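Local coordinates for putative iron binding protein (Bordetella pertussis Tohama I, PDB 1Y9U) that binds ferric iron through tyrosine side chains and probably serves as the periplasmic binding protein of an iron uptake system, at residues 20-25 and 258-263. Numbering follows the deposited sequence.
Sequences QPLLDA and LEYLVS
The CA atoms of Leu22 and Leu261 are the nearest pair across the two segments, 8.5 Å apart. One segment lies on helix 20-30, while residues 258-263 run along the C-terminal part of helix 251-261 and into the turn after it, so side chains must bridge the gap, and together they bury a modest 174 Å². Tyr260 spans the gap. Its CG stands anti to the backbone N (chi1 166°), which extends the ring to helix 20-30 and brings OH within 2.8 Å of Leu22 O, a weak hydrogen bond. Leu22 O lies obliquely to the ring, also 3.4 Å from Tyr260 CE2. Two aliphatic carbons also lie beside the hydroxyl: Ala25 CB is 3.8 Å from Tyr260 OH, and Leu22 CB lies at a similar distance. Phe26, one turn after Leu22, also meets the ring, with the planes at about 50°.

Deeper in, Leu22 CD1 touches Leu261 CD2 at 3.6 Å, the two side chains crossing at about a right angle, and the same Leu22 methyl lies 3.9 Å from Tyr260 CE2. Leu22 further packs on Leu269 and Tyr270 of helix 264-273. Behind the tyrosine, Ser263 OG donates to Tyr260 O at 2.7 Å, in the carbonyl plane and on a lone pair; Ser263 N binds the same oxygen. Ser263, at the N-cap of helix 264-273, belongs to the short turn that links helix 251-261 to it. The contact is thus helix-helix packing in one of the two alpha/beta lobes of the periplasmic binding protein fold, joining an N-terminal helix to a late one, away from the iron-binding tyrosines.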
loop_
_atom_site.group_PDB
_atom_site.type_symbol
_atom_site.label_atom_id
_atom_site.label_comp_id
_atom_site.label_asym_id
_atom_site.label_seq_id
_atom_site.Cartn_x
_atom_site.Cartn_y
_atom_site.Cartn_z
ATOM N N GLN A 20 2.839 -11.609 13.992
ATOM C CA GLN A 20 2.995 -12.796 14.843
ATOM C C GLN A 20 1.813 -13.023 15.781
ATOM O O GLN A 20 1.364 -14.148 15.917
ATOM C CB GLN A 20 4.333 -12.799 15.606
ATOM C CG GLN A 20 4.749 -14.203 16.130
ATOM C CD GLN A 20 4.888 -15.245 15.026
ATOM O OE1 GLN A 20 5.588 -15.018 14.042
ATOM N NE2 GLN A 20 4.197 -16.377 15.173
ATOM N N PRO A 21 1.304 -11.991 16.447
ATOM C CA PRO A 21 0.135 -12.189 17.304
ATOM C C PRO A 21 -1.061 -12.814 16.573
ATOM O O PRO A 21 -1.651 -13.756 17.095
ATOM C CB PRO A 21 -0.162 -10.780 17.813
ATOM C CG PRO A 21 1.195 -10.117 17.814
ATOM C CD PRO A 21 1.821 -10.605 16.542
ATOM N N LEU A 22 -1.394 -12.345 15.378
ATOM C CA LEU A 22 -2.532 -12.924 14.674
ATOM C C LEU A 22 -2.222 -14.344 14.155
ATOM O O LEU A 22 -3.105 -15.183 14.119
ATOM C CB LEU A 22 -3.065 -11.975 13.587
ATOM C CG LEU A 22 -2.207 -11.666 12.364
ATOM C CD1 LEU A 22 -2.347 -12.699 11.281
ATOM C CD2 LEU A 22 -2.597 -10.293 11.803
ATOM N N LEU A 23 -0.965 -14.637 13.823
ATOM C CA LEU A 23 -0.567 -15.985 13.455
ATOM C C LEU A 23 -0.648 -16.941 14.647
ATOM O O LEU A 23 -1.060 -18.099 14.490
ATOM C CB LEU A 23 0.846 -15.994 12.865
ATOM C CG LEU A 23 1.024 -15.228 11.556
ATOM C CD1 LEU A 23 2.479 -15.289 11.141
ATOM C CD2 LEU A 23 0.134 -15.792 10.478
ATOM N N ASP A 24 -0.271 -16.447 15.821
ATOM C CA ASP A 24 -0.354 -17.248 17.048
ATOM C C ASP A 24 -1.800 -17.574 17.393
ATOM O O ASP A 24 -2.091 -18.679 17.870
ATOM C CB ASP A 24 0.310 -16.537 18.240
ATOM C CG ASP A 24 1.830 -16.520 18.146
ATOM O OD1 ASP A 24 2.441 -15.783 18.938
ATOM O OD2 ASP A 24 2.478 -17.191 17.321
ATOM N N ALA A 25 -2.711 -16.626 17.181
ATOM C CA ALA A 25 -4.131 -16.900 17.419
ATOM C C ALA A 25 -4.648 -17.985 16.467
ATOM O O ALA A 25 -5.357 -18.904 16.883
ATOM C CB ALA A 25 -4.936 -15.648 17.282
ATOM N N LEU A 258 -5.116 -18.288 4.480
ATOM C CA LEU A 258 -5.423 -17.107 3.694
ATOM C C LEU A 258 -6.850 -16.628 3.990
ATOM O O LEU A 258 -7.107 -15.437 4.111
ATOM C CB LEU A 258 -5.182 -17.405 2.223
ATOM C CG LEU A 258 -5.333 -16.303 1.191
ATOM C CD1 LEU A 258 -4.403 -15.180 1.522
ATOM C CD2 LEU A 258 -5.039 -16.865 -0.188
ATOM N N GLU A 259 -7.784 -17.563 4.149
ATOM C CA GLU A 259 -9.145 -17.205 4.525
ATOM C C GLU A 259 -9.176 -16.577 5.921
ATOM O O GLU A 259 -9.928 -15.639 6.174
ATOM C CB GLU A 259 -10.077 -18.438 4.440
ATOM C CG GLU A 259 -10.307 -18.877 3.007
ATOM C CD GLU A 259 -11.097 -20.159 2.844
ATOM O OE1 GLU A 259 -11.148 -20.939 3.823
ATOM O OE2 GLU A 259 -11.658 -20.364 1.749
ATOM N N TYR A 260 -8.361 -17.078 6.842
ATOM C CA TYR A 260 -8.254 -16.487 8.173
ATOM C C TYR A 260 -7.768 -15.029 8.086
ATOM O O TYR A 260 -8.246 -14.158 8.801
ATOM C CB TYR A 260 -7.298 -17.307 9.057
ATOM C CG TYR A 260 -6.888 -16.592 10.310
ATOM C CD1 TYR A 260 -7.760 -16.449 11.365
ATOM C CD2 TYR A 260 -5.639 -16.004 10.415
ATOM C CE1 TYR A 260 -7.396 -15.786 12.509
ATOM C CE2 TYR A 260 -5.257 -15.342 11.547
ATOM C CZ TYR A 260 -6.136 -15.222 12.602
ATOM O OH TYR A 260 -5.764 -14.558 13.753
ATOM N N LEU A 261 -6.829 -14.784 7.189
ATOM C CA LEU A 261 -6.223 -13.455 7.069
ATOM C C LEU A 261 -7.201 -12.374 6.614
ATOM O O LEU A 261 -6.956 -11.190 6.868
ATOM C CB LEU A 261 -4.990 -13.478 6.151
ATOM C CG LEU A 261 -3.760 -14.199 6.725
ATOM C CD1 LEU A 261 -2.706 -14.400 5.665
ATOM C CD2 LEU A 261 -3.175 -13.481 7.914
ATOM N N VAL A 262 -8.316 -12.763 5.995
ATOM C CA VAL A 262 -9.404 -11.820 5.659
ATOM C C VAL A 262 -10.611 -11.879 6.601
ATOM O O VAL A 262 -11.592 -11.170 6.390
ATOM C CB VAL A 262 -9.866 -11.953 4.191
ATOM C CG1 VAL A 262 -8.660 -11.753 3.277
ATOM C CG2 VAL A 262 -10.599 -13.255 3.941
ATOM N N SER A 263 -10.519 -12.683 7.664
ATOM C CA SER A 263 -11.543 -12.734 8.699
ATOM C C SER A 263 -11.539 -11.423 9.484
ATOM O O SER A 263 -10.540 -10.693 9.497
ATOM C CB SER A 263 -11.304 -13.920 9.638
ATOM O OG SER A 263 -10.235 -13.696 10.554
#